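Local coordinates for long form salivary protein D7L1 (Culex quinquefasciatus, PDB 6V4C) that binds and sequesters host adenine nucleotides, most tightly ATP and ADP, thereby inhibiting platelet aggregation and hemostasis while female mosquitoes feed on blood, at residues K50-V53 with E54-M58; D245-E249 with Q250-K254; M253-L256 with D257-V261. All coordinates share one frame; numbering follows the deposited sequence.

Contact 1 of 3, residues K50-V53 with E54-M58; sequences KCLV and EALGM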
loop_
_atom_site.group_PDB
_atom_site.type_symbol
_atom_site.label_atom_id
_atom_site.label_comp_id
_atom_site.label_asym_id
_atom_site.label_seq_id
_atom_site.Cartn_x
_atom_site.Cartn_y
_atom_site.Cartn_z
ATOM N N LYS A 50 11.843 -8.191 8.869
ATOM C CA LYS A 50 10.961 -8.078 10.028
ATOM C C LYS A 50 9.725 -7.255 9.691
ATOM O O LYS A 50 8.595 -7.655 9.998
ATOM C CB LYS A 50 11.718 -7.459 11.204
ATOM C CG LYS A 50 10.845 -7.189 12.418
ATOM C CD LYS A 50 11.615 -6.467 13.510
ATOM C CE LYS A 50 10.719 -6.158 14.698
ATOM N NZ LYS A 50 11.455 -5.434 15.771
ATOM N N CYS A 51 9.924 -6.094 9.065
ATOM C CA CYS A 51 8.798 -5.295 8.592
ATOM C C CYS A 51 7.893 -6.113 7.682
ATOM O O CYS A 51 6.665 -6.097 7.831
ATOM C CB CYS A 51 9.329 -4.069 7.845
ATOM S SG CYS A 51 8.081 -2.873 7.270
ATOM N N LEU A 52 8.489 -6.860 6.747
ATOM C CA LEU A 52 7.708 -7.561 5.736
ATOM C C LEU A 52 6.863 -8.675 6.340
ATOM O O LEU A 52 5.684 -8.818 5.994
ATOM C CB LEU A 52 8.633 -8.111 4.651
ATOM C CG LEU A 52 7.970 -8.640 3.384
ATOM C CD1 LEU A 52 7.332 -7.498 2.607
ATOM C CD2 LEU A 52 8.971 -9.390 2.517
ATOM N N VAL A 53 7.441 -9.478 7.240
ATOM C CA VAL A 53 6.706 -10.619 7.777
ATOM C C VAL A 53 5.604 -10.176 8.732
ATOM O O VAL A 53 4.556 -10.825 8.823
ATOM C CB VAL A 53 7.652 -11.657 8.409
ATOM C CG1 VAL A 53 8.597 -12.223 7.357
ATOM C CG2 VAL A 53 8.432 -11.049 9.565
ATOM N N GLU A 54 5.815 -9.079 9.462
ATOM C CA GLU A 54 4.746 -8.547 10.300
ATOM C C GLU A 54 3.630 -7.949 9.449
ATOM O O GLU A 54 2.444 -8.195 9.703
ATOM C CB GLU A 54 5.307 -7.511 11.275
ATOM C CG GLU A 54 6.367 -8.058 12.228
ATOM C CD GLU A 54 6.861 -7.019 13.223
ATOM O OE1 GLU A 54 6.751 -7.260 14.444
ATOM O OE2 GLU A 54 7.358 -5.959 12.784
ATOM N N ALA A 55 3.993 -7.179 8.420
ATOM C CA ALA A 55 2.985 -6.567 7.560
ATOM C C ALA A 55 2.179 -7.610 6.796
ATOM O O ALA A 55 0.993 -7.395 6.519
ATOM C CB ALA A 55 3.644 -5.589 6.589
ATOM N N LEU A 56 2.791 -8.740 6.452
ATOM C CA LEU A 56 2.104 -9.806 5.739
ATOM C C LEU A 56 1.438 -10.808 6.674
ATOM O O LEU A 56 0.905 -11.817 6.201
ATOM C CB LEU A 56 3.064 -10.525 4.784
ATOM C CG LEU A 56 3.737 -9.661 3.714
ATOM C CD1 LEU A 56 4.354 -10.528 2.625
ATOM C CD2 LEU A 56 2.761 -8.656 3.130
ATOM N N GLY A 57 1.455 -10.557 7.982
ATOM C CA GLY A 57 0.810 -11.455 8.917
ATOM C C GLY A 57 1.536 -12.757 9.160
ATOM O O GLY A 57 0.938 -13.697 9.687
ATOM N N MET A 58 2.815 -12.846 8.785
ATOM C CA MET A 58 3.581 -14.058 9.041
ATOM C C MET A 58 4.131 -14.112 10.457
ATOM O O MET A 58 4.401 -15.207 10.959
ATOM C CB MET A 58 4.753 -14.172 8.066
ATOM C CG MET A 58 4.384 -14.051 6.603
ATOM S SD MET A 58 5.819 -14.296 5.540
ATOM C CE MET A 58 5.607 -16.006 5.068
#

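Contact 2 of 3, residues D245-E249 with Q250-K254; sequences DGLGE and QLFMK. With ZN (zinc ion), chain L.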
loop_
_atom_site.group_PDB
_atom_site.type_symbol
_atom_site.label_atom_id
_atom_site.label_comp_id
_atom_site.label_asym_id
_atom_site.label_seq_id
_atom_site.Cartn_x
_atom_site.Cartn_y
_atom_site.Cartn_z
ATOM N N ASP A 245 -9.411 21.240 4.854
ATOM C CA ASP A 245 -9.528 22.585 5.412
ATOM C C ASP A 245 -8.313 22.946 6.257
ATOM O O ASP A 245 -7.865 24.098 6.245
ATOM C CB ASP A 245 -10.810 22.704 6.235
ATOM C CG ASP A 245 -12.059 22.602 5.386
ATOM O OD1 ASP A 245 -11.984 22.900 4.174
ATOM O OD2 ASP A 245 -13.116 22.224 5.930
ATOM N N GLY A 246 -7.767 21.978 6.995
ATOM C CA GLY A 246 -6.613 22.265 7.833
ATOM C C GLY A 246 -5.375 22.611 7.029
ATOM O O GLY A 246 -4.670 23.577 7.334
ATOM N N LEU A 247 -5.092 21.827 5.987
ATOM C CA LEU A 247 -3.922 22.081 5.160
ATOM C C LEU A 247 -4.160 23.164 4.118
ATOM O O LEU A 247 -3.200 23.804 3.680
ATOM C CB LEU A 247 -3.482 20.792 4.458
ATOM C CG LEU A 247 -3.017 19.633 5.342
ATOM C CD1 LEU A 247 -2.808 18.380 4.510
ATOM C CD2 LEU A 247 -1.739 19.992 6.087
ATOM N N GLY A 248 -5.407 23.392 3.718
ATOM C CA GLY A 248 -5.694 24.269 2.600
ATOM C C GLY A 248 -5.628 23.543 1.272
ATOM O O GLY A 248 -4.933 22.531 1.157
ATOM N N GLU A 249 -6.339 24.052 0.263
ATOM C CA GLU A 249 -6.443 23.334 -1.005
ATOM C C GLU A 249 -5.079 23.132 -1.654
ATOM O O GLU A 249 -4.781 22.044 -2.153
ATOM C CB GLU A 249 -7.381 24.070 -1.962
ATOM C CG GLU A 249 -7.432 23.457 -3.360
ATOM C CD GLU A 249 -8.259 24.272 -4.324
ATOM O OE1 GLU A 249 -8.086 25.508 -4.357
ATOM O OE2 GLU A 249 -9.090 23.678 -5.041
ATOM N N GLN A 250 -4.241 24.170 -1.657
ATOM C CA GLN A 250 -2.985 24.106 -2.400
ATOM C C GLN A 250 -2.090 22.983 -1.885
ATOM O O GLN A 250 -1.612 22.145 -2.659
ATOM C CB GLN A 250 -2.272 25.456 -2.329
ATOM C CG GLN A 250 -1.967 26.062 -3.688
ATOM C CD GLN A 250 -3.208 26.241 -4.554
ATOM O OE1 GLN A 250 -3.172 25.988 -5.760
ATOM N NE2 GLN A 250 -4.305 26.683 -3.946
ATOM N N LEU A 251 -1.866 22.938 -0.571
ATOM C CA LEU A 251 -1.019 21.888 -0.018
ATOM C C LEU A 251 -1.693 20.526 -0.118
ATOM O O LEU A 251 -1.038 19.526 -0.444
ATOM C CB LEU A 251 -0.658 22.209 1.430
ATOM C CG LEU A 251 0.207 21.173 2.138
ATOM C CD1 LEU A 251 1.490 20.929 1.356
ATOM C CD2 LEU A 251 0.516 21.629 3.554
ATOM N N PHE A 252 -2.998 20.472 0.158
ATOM C CA PHE A 252 -3.724 19.206 0.110
ATOM C C PHE A 252 -3.621 18.565 -1.268
ATOM O O PHE A 252 -3.338 17.366 -1.390
ATOM C CB PHE A 252 -5.190 19.437 0.497
ATOM C CG PHE A 252 -5.993 18.172 0.637
ATOM C CD1 PHE A 252 -6.075 17.523 1.855
ATOM C CD2 PHE A 252 -6.675 17.638 -0.447
ATOM C CE1 PHE A 252 -6.818 16.362 1.994
ATOM C CE2 PHE A 252 -7.418 16.480 -0.314
ATOM C CZ PHE A 252 -7.491 15.840 0.910
ATOM N N MET A 253 -3.842 19.354 -2.325
ATOM C CA MET A 253 -3.786 18.809 -3.677
ATOM C C MET A 253 -2.366 18.444 -4.084
ATOM O O MET A 253 -2.165 17.476 -4.825
ATOM C CB MET A 253 -4.398 19.789 -4.681
ATOM C CG MET A 253 -5.891 19.941 -4.521
ATOM S SD MET A 253 -6.682 18.343 -4.260
ATOM C CE MET A 253 -6.432 17.564 -5.858
ATOM N N LYS A 254 -1.375 19.208 -3.624
ATOM C CA LYS A 254 0.013 18.831 -3.859
ATOM C C LYS A 254 0.312 17.454 -3.274
ATOM O O LYS A 254 0.994 16.638 -3.904
ATOM C CB LYS A 254 0.940 19.888 -3.259
ATOM C CG LYS A 254 2.419 19.626 -3.485
ATOM C CD LYS A 254 3.267 20.673 -2.779
ATOM C CE LYS A 254 4.752 20.379 -2.922
ATOM N NZ LYS A 254 5.586 21.415 -2.248
HETATM ZN ZN ZN L . -9.648 24.999 -6.456
HETATM O O HOH W 1 -2.669 25.158 1.209
#

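Contact 3 of 3, residues M253-L256 with D257-V261; sequences MKVL and DYIEV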
loop_
_atom_site.group_PDB
_atom_site.type_symbol
_atom_site.label_atom_id
_atom_site.label_comp_id
_atom_site.label_asym_id
_atom_site.label_seq_id
_atom_site.Cartn_x
_atom_site.Cartn_y
_atom_site.Cartn_z
ATOM N N MET A 253 -3.842 19.354 -2.325
ATOM C CA MET A 253 -3.786 18.809 -3.677
ATOM C C MET A 253 -2.366 18.444 -4.084
ATOM O O MET A 253 -2.165 17.476 -4.825
ATOM C CB MET A 253 -4.398 19.789 -4.681
ATOM C CG MET A 253 -5.891 19.941 -4.521
ATOM S SD MET A 253 -6.682 18.343 -4.260
ATOM C CE MET A 253 -6.432 17.564 -5.858
ATOM N N LYS A 254 -1.375 19.208 -3.624
ATOM C CA LYS A 254 0.013 18.831 -3.859
ATOM C C LYS A 254 0.312 17.454 -3.274
ATOM O O LYS A 254 0.994 16.638 -3.904
ATOM C CB LYS A 254 0.940 19.888 -3.259
ATOM C CG LYS A 254 2.419 19.626 -3.485
ATOM C CD LYS A 254 3.267 20.673 -2.779
ATOM C CE LYS A 254 4.752 20.379 -2.922
ATOM N NZ LYS A 254 5.586 21.415 -2.248
ATOM N N VAL A 255 -0.203 17.177 -2.072
ATOM C CA VAL A 255 -0.033 15.858 -1.467
ATOM C C VAL A 255 -0.781 14.804 -2.271
ATOM O O VAL A 255 -0.231 13.752 -2.617
ATOM C CB VAL A 255 -0.495 15.876 0.001
ATOM C CG1 VAL A 255 -0.569 14.457 0.549
ATOM C CG2 VAL A 255 0.437 16.726 0.842
ATOM N N LEU A 256 -2.053 15.072 -2.579
ATOM C CA LEU A 256 -2.890 14.076 -3.238
ATOM C C LEU A 256 -2.403 13.770 -4.649
ATOM O O LEU A 256 -2.421 12.611 -5.073
ATOM C CB LEU A 256 -4.342 14.546 -3.261
ATOM C CG LEU A 256 -5.325 13.588 -2.599
ATOM C CD1 LEU A 256 -4.979 13.401 -1.133
ATOM C CD2 LEU A 256 -6.744 14.090 -2.763
ATOM N N ASP A 257 -1.982 14.796 -5.398
ATOM C CA ASP A 257 -1.488 14.560 -6.753
ATOM C C ASP A 257 -0.316 13.588 -6.750
ATOM O O ASP A 257 -0.238 12.695 -7.599
ATOM C CB ASP A 257 -1.072 15.875 -7.414
ATOM C CG ASP A 257 -2.254 16.737 -7.807
ATOM O OD1 ASP A 257 -3.365 16.195 -7.989
ATOM O OD2 ASP A 257 -2.069 17.964 -7.938
ATOM N N TYR A 258 0.605 13.745 -5.798
ATOM C CA TYR A 258 1.766 12.862 -5.756
ATOM C C TYR A 258 1.379 11.462 -5.297
ATOM O O TYR A 258 1.885 10.469 -5.832
ATOM C CB TYR A 258 2.845 13.466 -4.864
ATOM C CG TYR A 258 4.202 12.827 -5.014
ATOM C CD1 TYR A 258 4.693 12.473 -6.265
ATOM C CD2 TYR A 258 5.003 12.595 -3.906
ATOM C CE1 TYR A 258 5.940 11.894 -6.403
ATOM C CE2 TYR A 258 6.250 12.020 -4.033
ATOM C CZ TYR A 258 6.715 11.671 -5.281
ATOM O OH TYR A 258 7.959 11.098 -5.402
ATOM N N ILE A 259 0.476 11.359 -4.315
ATOM C CA ILE A 259 -0.090 10.058 -3.964
ATOM C C ILE A 259 -0.685 9.386 -5.194
ATOM O O ILE A 259 -0.443 8.201 -5.454
ATOM C CB ILE A 259 -1.132 10.201 -2.838
ATOM C CG1 ILE A 259 -0.453 10.537 -1.507
ATOM C CG2 ILE A 259 -1.957 8.927 -2.720
ATOM C CD1 ILE A 259 -1.424 10.917 -0.396
ATOM N N GLU A 260 -1.468 10.137 -5.973
ATOM C CA GLU A 260 -2.115 9.561 -7.150
ATOM C C GLU A 260 -1.093 9.010 -8.133
ATOM O O GLU A 260 -1.231 7.880 -8.620
ATOM C CB GLU A 260 -2.999 10.602 -7.836
ATOM C CG GLU A 260 -3.650 10.057 -9.090
ATOM C CD GLU A 260 -4.833 10.870 -9.561
ATOM O OE1 GLU A 260 -4.929 12.063 -9.204
ATOM O OE2 GLU A 260 -5.670 10.304 -10.293
ATOM N N VAL A 261 -0.058 9.796 -8.443
ATOM C CA VAL A 261 0.965 9.349 -9.385
ATOM C C VAL A 261 1.638 8.074 -8.888
ATOM O O VAL A 261 1.869 7.134 -9.658
ATOM C CB VAL A 261 1.981 10.475 -9.662
ATOM C CG1 VAL A 261 3.223 9.918 -10.341
ATOM C CG2 VAL A 261 1.350 11.551 -10.526
#

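Contact 1 of 3, residues K50-V53 with E54-M58
A Schellman motif at the C-terminal end of helix 45-55 brings Met58 back onto Val53, and it shows how a helix can be closed by backbone and apolar side chains together. The carbonyl oxygen of Val53 receives Met58 N at 2.7 Å, from nearly straight beyond the oxygen, although the N-H itself is bent to 134°. A shorter loop sits within this bond, Gly57 N reaching Glu54 O at 3.1 Å. Gly57 makes the reversal possible with a phi of 74°, a left-handed conformation that glycine adopts readily.

Side chains reinforce the closure. Val53 CB meets Met58 CB at 3.9 Å, the two chains crossing at about a right angle, and Met58 SD settles against Val53 CG1. Met58 CG stands anti to its own carbonyl carbon (chi1 -53°), which keeps the first part of the chain beside Val53 before a bend at the sulfur turns the methyl off elsewhere. One turn round the helix, Leu56 lays its CG over Leu52 O at 3.1 Å, and its CD1 comes 4.1 Å from Leu52 CG.

The polar flank is looser. Glu54, extended beyond CG, runs past the Lys50 carbonyl and crosses the lysine chain obliquely, with OE2 3.7 Å from the aliphatic Lys50 CG, whereas Lys50 NZ stays 5.1 Å from Glu54 OE2; any attraction between the charges is therefore at a distance, without a salt bridge. Cys51 is tied to Cys18 of helix 8-22, whose Val11 also touches Leu56. Phe111 of helix 104-117 packs on both Val53 and Met58, extending their apolar pairing into the surrounding fold.

The paired backbone bonds, the glycine turn and the apolar contact bridging it are the hallmarks of a Schellman C-cap, used here to end a disulfide-linked helix of a PBP/GOBP-family domain.

Contact 2 of 3, residues D245-E249 with Q250-K254
At Gly248 the backbone leaves one helix and starts the next, with phi 86° and psi 155°, and as the N-cap of the second helix this glycine lends its carbonyl oxygen to Phe252 N at 3.0 Å. The next bond follows at once, from Met253 N to Glu249 O at 2.9 Å. Across this turn, a water molecule fills in for a direct backbone link: it donates to Leu247 O and accepts from Leu251 N, joining the end of one helix to the first turn of the next.

The leucines meet over the same corner. Leu247 CD2 touches Leu251 CD2 at 3.8 Å, branch against branch, while the other methyl of Leu247, CD1, approaches the Phe252 ring more loosely.

Glu249 leaves in a different direction. With CG anti to the backbone N (chi1 174°) and the rest of the chain extended, its carboxylate reaches out to a zinc ion. Glu249 OE2 is the close ligand at 2.0 Å, and Glu249 OE1 lies farther from the metal at 2.7 Å, so the carboxylate grips unevenly. Along its stem, Glu249 CG lies 4.0 Å from Met253 CG, a van der Waals contact. The Gln250 amide stands steeply across the carboxylate plane, with Gln250 NE2 4.0 Å from Glu249 OE1. Placed in the first turn of a helix, the negative group is probably favoured by the helix dipole as well as by the metal.

Together these contacts form a surface elbow between helices 235-247 and 249-263. Tyr240 and Tyr244 of the former hold the Phe252 ring, Tyr240 in an edge-to-face stack, so the helices also pack beyond the glycine. His172, from helix 164-172, supplies ND1 to the same zinc and thereby couples that helix to the elbow.

Contact 3 of 3, residues M253-L256 with D257-V261
Val255 and Ile259 form the close-packed side of this helical turn, lying side by side and pointing the same way, with Val255 CG1 3.8 Å from Ile259 CD1. In the backbone, Ile259 N bonds to Val255 O at 3.0 Å, nearly straight and in the carbonyl plane. Leu256 adds a looser methyl contact, its CD1 4.4 Å from Ile259 CD1, and its own oxygen takes Glu260 N at 2.8 Å.

Asp257 folds back over the preceding turn. Its CG lies anti to its carbonyl carbon (chi1 -73°), a torsion that sets the carboxylate beside the very oxygen its backbone N is using: Asp257 N to Met253 O measures 2.7 Å, yet Asp257 OD2 stands only 3.2 Å from Met253 O. Two acceptors so close should repel mildly. A very close, geometrically doubtful partner of OD2 is a glycerol, probably from the crystallisation liquor. Met253 CE approaches Asp257 OD1 only loosely.

The slackest backbone link lies at Lys254, which is partly exposed: its oxygen receives Tyr258 N at 3.5 Å, a weak bond compared with its neighbours.

Helix 249-263 is thus gripped from several directions among helices and loops. Helix 202-211 meets Val255 through Leu209, helix 150-158 meets Leu256 through Phe151, and helix 279-292 meets Asp257 through Met282 and Val286. The buried carboxylate of Glu260 is satisfied at both oxygens: OE2 is hydrogen-bonded with Ser149 OG and OE1 forms a salt bridge with Arg170 NH1, bringing helix 164-172 into the same packing.

Read from the N terminus, the chain reaches contact 1 first, at the end of helix 45-55 in the first PBP/GOBP-family region, then contacts 2 and 3 much later. All three are local, so none closes a long loop and none encloses or crosses another. Contact 2 turns helix 235-247 into helix 249-263, and contact 3 overlaps it, sharing Met253 and Lys254, with centres about 11 Å apart. Contact 1 lies on the opposite side of the chain's centre from the other two. The side chain of Ile259 in contact 3 is about 8 Å from that of Tyr266, an ADP-binding residue, and that of Leu56 in contact 1 about 11 Å, whereas contact 2 marks the zinc-bearing end of its helix.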